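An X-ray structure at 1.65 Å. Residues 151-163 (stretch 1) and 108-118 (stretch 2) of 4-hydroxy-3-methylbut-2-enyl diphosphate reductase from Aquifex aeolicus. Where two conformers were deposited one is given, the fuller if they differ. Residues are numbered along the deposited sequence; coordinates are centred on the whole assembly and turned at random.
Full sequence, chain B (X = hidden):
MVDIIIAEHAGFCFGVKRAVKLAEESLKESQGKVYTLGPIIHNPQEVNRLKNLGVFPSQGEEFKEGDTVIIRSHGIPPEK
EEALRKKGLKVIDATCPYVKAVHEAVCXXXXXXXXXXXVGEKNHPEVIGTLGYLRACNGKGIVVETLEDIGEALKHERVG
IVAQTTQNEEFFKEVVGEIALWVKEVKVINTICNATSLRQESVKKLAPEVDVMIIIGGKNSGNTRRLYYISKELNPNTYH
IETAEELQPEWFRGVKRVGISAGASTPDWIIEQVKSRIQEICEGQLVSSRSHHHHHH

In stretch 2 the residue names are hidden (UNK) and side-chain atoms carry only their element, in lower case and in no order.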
# COMPACT_ATOMS: atom_id res chain seq x y z
N GLY B 151 -6.64 -12.67 2.15
CA GLY B 151 -7.45 -13.42 1.19
C GLY B 151 -8.88 -12.94 0.97
O GLY B 151 -9.30 -12.71 -0.16
N GLU B 152 -9.64 -12.79 2.06
CA GLU B 152 -11.04 -12.39 1.96
C GLU B 152 -11.22 -10.96 1.39
O GLU B 152 -12.15 -10.72 0.62
CB GLU B 152 -11.73 -12.55 3.31
CG GLU B 152 -13.24 -12.28 3.31
CD GLU B 152 -14.05 -13.41 2.70
OE1 GLU B 152 -13.47 -14.49 2.41
OE2 GLU B 152 -15.27 -13.21 2.50
N ALA B 153 -10.33 -10.04 1.75
CA ALA B 153 -10.38 -8.70 1.21
C ALA B 153 -10.13 -8.68 -0.31
O ALA B 153 -10.67 -7.82 -1.01
CB ALA B 153 -9.39 -7.71 1.98
N LEU B 154 -9.34 -9.63 -0.81
CA LEU B 154 -9.02 -9.69 -2.25
C LEU B 154 -10.22 -10.07 -3.12
O LEU B 154 -10.17 -9.94 -4.35
CB LEU B 154 -7.83 -10.61 -2.50
CG LEU B 154 -6.54 -10.32 -1.72
CD1 LEU B 154 -5.38 -11.13 -2.31
CD2 LEU B 154 -6.18 -8.80 -1.64
N LYS B 155 -11.30 -10.51 -2.48
CA LYS B 155 -12.55 -10.86 -3.16
C LYS B 155 -13.33 -9.60 -3.53
O LYS B 155 -14.25 -9.65 -4.34
CB LYS B 155 -13.41 -11.74 -2.25
CG LYS B 155 -12.85 -13.13 -2.02
CD LYS B 155 -13.71 -13.86 -1.01
CE LYS B 155 -13.21 -15.27 -0.80
NZ LYS B 155 -13.98 -15.91 0.31
N HIS B 156 -12.94 -8.46 -2.97
CA HIS B 156 -13.69 -7.23 -3.16
C HIS B 156 -12.96 -6.28 -4.10
O HIS B 156 -11.73 -6.30 -4.16
CB HIS B 156 -13.92 -6.54 -1.80
CG HIS B 156 -14.83 -7.33 -0.92
ND1 HIS B 156 -14.40 -8.37 -0.12
CD2 HIS B 156 -16.17 -7.28 -0.76
CE1 HIS B 156 -15.43 -8.92 0.49
NE2 HIS B 156 -16.52 -8.26 0.14
N GLU B 157 -13.70 -5.39 -4.75
CA GLU B 157 -13.08 -4.49 -5.71
C GLU B 157 -12.60 -3.21 -5.03
O GLU B 157 -11.69 -2.57 -5.53
CB GLU B 157 -14.03 -4.15 -6.83
CG GLU B 157 -14.36 -5.39 -7.64
CD GLU B 157 -15.15 -5.09 -8.90
OE1 GLU B 157 -15.84 -4.05 -8.93
OE2 GLU B 157 -15.09 -5.92 -9.85
N ARG B 158 -13.27 -2.83 -3.95
CA ARG B 158 -12.92 -1.61 -3.20
C ARG B 158 -12.67 -1.93 -1.74
O ARG B 158 -13.58 -2.37 -1.01
CB ARG B 158 -13.97 -0.54 -3.34
CG ARG B 158 -14.35 -0.29 -4.83
CD ARG B 158 -15.51 0.68 -4.93
NE ARG B 158 -15.13 2.05 -4.59
CZ ARG B 158 -15.69 2.76 -3.62
NH1 ARG B 158 -16.66 2.24 -2.90
NH2 ARG B 158 -15.30 4.00 -3.39
N VAL B 159 -11.42 -1.74 -1.33
CA VAL B 159 -11.00 -2.08 0.02
C VAL B 159 -10.51 -0.83 0.75
O VAL B 159 -9.70 -0.09 0.21
CB VAL B 159 -9.91 -3.21 0.09
CG1 VAL B 159 -9.42 -3.42 1.52
CG2 VAL B 159 -10.45 -4.51 -0.51
N GLY B 160 -11.07 -0.59 1.94
CA GLY B 160 -10.57 0.47 2.83
C GLY B 160 -9.75 -0.08 3.97
O GLY B 160 -10.18 -1.00 4.69
N ILE B 161 -8.59 0.55 4.22
CA ILE B 161 -7.65 0.01 5.16
C ILE B 161 -7.38 0.98 6.29
O ILE B 161 -7.05 2.15 6.02
CB ILE B 161 -6.33 -0.42 4.46
CG1 ILE B 161 -6.66 -1.37 3.33
CG2 ILE B 161 -5.32 -1.06 5.44
CD1 ILE B 161 -5.49 -1.71 2.42
N VAL B 162 -7.56 0.49 7.51
CA VAL B 162 -7.19 1.25 8.71
C VAL B 162 -6.24 0.41 9.60
O VAL B 162 -5.96 -0.77 9.30
CB VAL B 162 -8.42 1.73 9.52
CG1 VAL B 162 -9.23 2.69 8.65
CG2 VAL B 162 -9.22 0.57 10.04
N ALA B 163 -5.71 1.03 10.67
CA ALA B 163 -4.75 0.35 11.54
C ALA B 163 -5.17 0.44 13.00
O ALA B 163 -5.75 1.44 13.46
CB ALA B 163 -3.35 0.94 11.39
N UNK B 108 -16.82 5.86 8.22
CA UNK B 108 -16.64 6.66 7.03
C UNK B 108 -16.40 5.78 5.82
O UNK B 108 -17.07 5.96 4.80
c UNK B 108 -15.53 7.68 7.21
c UNK B 108 -13.93 9.20 6.00
c UNK B 108 -15.29 8.53 5.97
n UNK B 108 -13.45 9.60 4.84
o UNK B 108 -13.32 9.34 7.06
N UNK B 109 -15.46 4.81 5.93
CA UNK B 109 -15.16 3.91 4.85
C UNK B 109 -16.38 3.08 4.44
O UNK B 109 -16.61 2.84 3.24
c UNK B 109 -12.56 3.68 5.27
c UNK B 109 -12.08 4.17 3.89
c UNK B 109 -11.55 2.68 5.84
c UNK B 109 -13.96 3.01 5.23
N UNK B 110 -17.17 2.67 5.42
CA UNK B 110 -18.42 1.94 5.15
C UNK B 110 -19.43 2.80 4.34
O UNK B 110 -19.98 2.35 3.32
o UNK B 110 -18.14 0.49 7.08
c UNK B 110 -19.03 1.47 6.50
c UNK B 110 -20.45 0.89 6.29
N UNK B 111 -19.64 4.04 4.78
CA UNK B 111 -20.49 5.00 4.05
C UNK B 111 -20.04 5.20 2.60
O UNK B 111 -20.85 5.37 1.70
n UNK B 111 -20.09 7.76 9.18
n UNK B 111 -20.39 8.46 6.98
n UNK B 111 -18.65 9.27 8.26
c UNK B 111 -19.71 8.49 8.14
c UNK B 111 -21.58 7.66 6.70
c UNK B 111 -21.25 6.25 6.15
c UNK B 111 -20.57 6.34 4.78
N UNK B 112 -18.73 5.11 2.38
CA UNK B 112 -18.14 5.30 1.07
C UNK B 112 -18.12 4.00 0.24
O UNK B 112 -17.67 4.03 -0.88
o UNK B 112 -14.37 7.19 2.02
c UNK B 112 -16.73 5.91 1.22
o UNK B 112 -15.26 9.11 2.57
c UNK B 112 -16.76 7.34 1.88
c UNK B 112 -15.37 7.92 2.17
N UNK B 113 -18.60 2.90 0.82
CA UNK B 113 -18.85 1.68 0.05
C UNK B 113 -17.65 0.73 0.06
O UNK B 113 -17.56 -0.17 -0.78
N UNK B 114 -16.73 0.91 1.00
CA UNK B 114 -15.56 -0.00 1.07
C UNK B 114 -15.77 -1.22 1.96
O UNK B 114 -16.50 -1.15 2.96
o UNK B 114 -12.37 4.68 -1.93
c UNK B 114 -12.83 3.73 -1.07
c UNK B 114 -12.42 2.41 -1.21
c UNK B 114 -14.30 0.71 1.61
c UNK B 114 -12.89 1.43 -0.33
c UNK B 114 -14.19 3.11 0.80
c UNK B 114 -13.72 4.09 -0.06
c UNK B 114 -13.77 1.77 0.69
N UNK B 115 -15.12 -2.33 1.60
CA UNK B 115 -14.94 -3.48 2.50
C UNK B 115 -13.72 -3.13 3.38
O UNK B 115 -12.70 -2.76 2.86
c UNK B 115 -14.37 -5.96 2.51
c UNK B 115 -15.43 -6.76 2.94
c UNK B 115 -13.06 -6.32 2.86
c UNK B 115 -15.19 -7.92 3.71
c UNK B 115 -14.62 -4.73 1.68
c UNK B 115 -12.81 -7.48 3.63
c UNK B 115 -13.87 -8.29 4.04
N UNK B 116 -13.86 -3.24 4.69
CA UNK B 116 -12.82 -2.69 5.59
C UNK B 116 -11.81 -3.78 6.01
O UNK B 116 -12.17 -4.85 6.49
c UNK B 116 -12.39 -1.57 7.86
c UNK B 116 -13.46 -2.00 6.82
c UNK B 116 -14.22 -0.75 6.35
N UNK B 117 -10.53 -3.43 5.91
CA UNK B 117 -9.48 -4.19 6.52
C UNK B 117 -8.87 -3.42 7.70
O UNK B 117 -8.48 -2.28 7.56
c UNK B 117 -7.09 -4.90 6.12
c UNK B 117 -8.92 -5.57 4.47
c UNK B 117 -8.42 -4.49 5.46
N UNK B 118 -8.93 -4.03 8.87
CA UNK B 118 -8.32 -3.45 10.08
C UNK B 118 -7.02 -4.20 10.30
O UNK B 118 -7.05 -5.38 10.63
c UNK B 118 -8.82 -3.24 12.69
c UNK B 118 -8.33 -1.80 12.70
c UNK B 118 -9.26 -3.62 11.28
c UNK B 118 -10.03 -3.45 13.65
O HOH W 1 -16.30 6.44 -2.44
O HOH W 2 -18.62 -0.23 -3.22

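Position 108 lies in a helical turn and carries three carbons, the third bearing one oxygen and one nitrogen; nothing of stretch 1 is near, and the amide identifies Gln-108. Position 109 has four carbons forked at the second. One branch end lies 3.6 Å from Val-162 CG1 and also faces the backbone of Gly-160, and the fork at the second carbon makes this Leu-109. At 110 a single carbon bears one oxygen and one carbon, out of reach of stretch 1: Thr-110. Position 111 runs through three carbons and a nitrogen to a carbon with two further nitrogens, a guanidinium directed into no contact here, hence Arg-111.

Position 112 shows three carbons, the third with two oxygens. One oxygen lies 2.9 Å from Gln-108 NE2, which donates a hydrogen bond to it, as suits the carboxylate of Glu-112. Its contact with stretch 1 is made by the backbone: Arg-158 NH1 donates to Glu-112 O at 2.9 Å. Position 113 has no side-chain atoms. Its positive phi, in a Schellman motif closing the helix, would jam a CB against the preceding carbonyl, and a CB would also clash with Arg-158 NH1; this is Gly-113.

Position 114 has one carbon, then a six-carbon ring bearing an oxygen. The ring offers a face to the Arg-158 guanidinium, whose CZ lies 4.2 Å from the ring centroid in a cation-pi contact: Tyr-114. At 115 the same ring lacks the oxygen and stacks, offset, on the His-156 imidazole, centroids 3.9 Å apart and planes at 13°; it is Phe-115. Position 116 has one carbon carrying two; one of the two ends lies 3.9 Å from Gly-160 O and 4.4 Å from Val-162 CG2, hence Val-116. Position 117 has the same three-carbon fork but turns to the sheet face of Val-159 and Ile-161, one methyl reaching 3.3 Å from Ala-153 CB: Val-117. Position 118, four carbons forked at the second, brings one branch end 3.7 Å from Val-162 CG2, and is Leu-118.

The contact is built on two parallel strands, Val-159 to Val-162 pairing in register with Phe-115 to Leu-118. Phe-115 N donates to Arg-158 O (3.0 Å), Gly-160 N to Phe-115 O (2.9 Å), Val-117 N to Gly-160 O (2.7 Å) and Val-162 N to Val-117 O (2.9 Å). Gly-160 leaves space that Leu-109 and Tyr-114 fill; a CB there would strike Leu-109 CD1. Beside the strands, Arg-158 ties the turn after the helix to the sheet, with two waters bridging its guanidinium to the carbonyls of Glu-112 and Gly-113.

Stretch 2 (108-118) QLTREGYFVVL
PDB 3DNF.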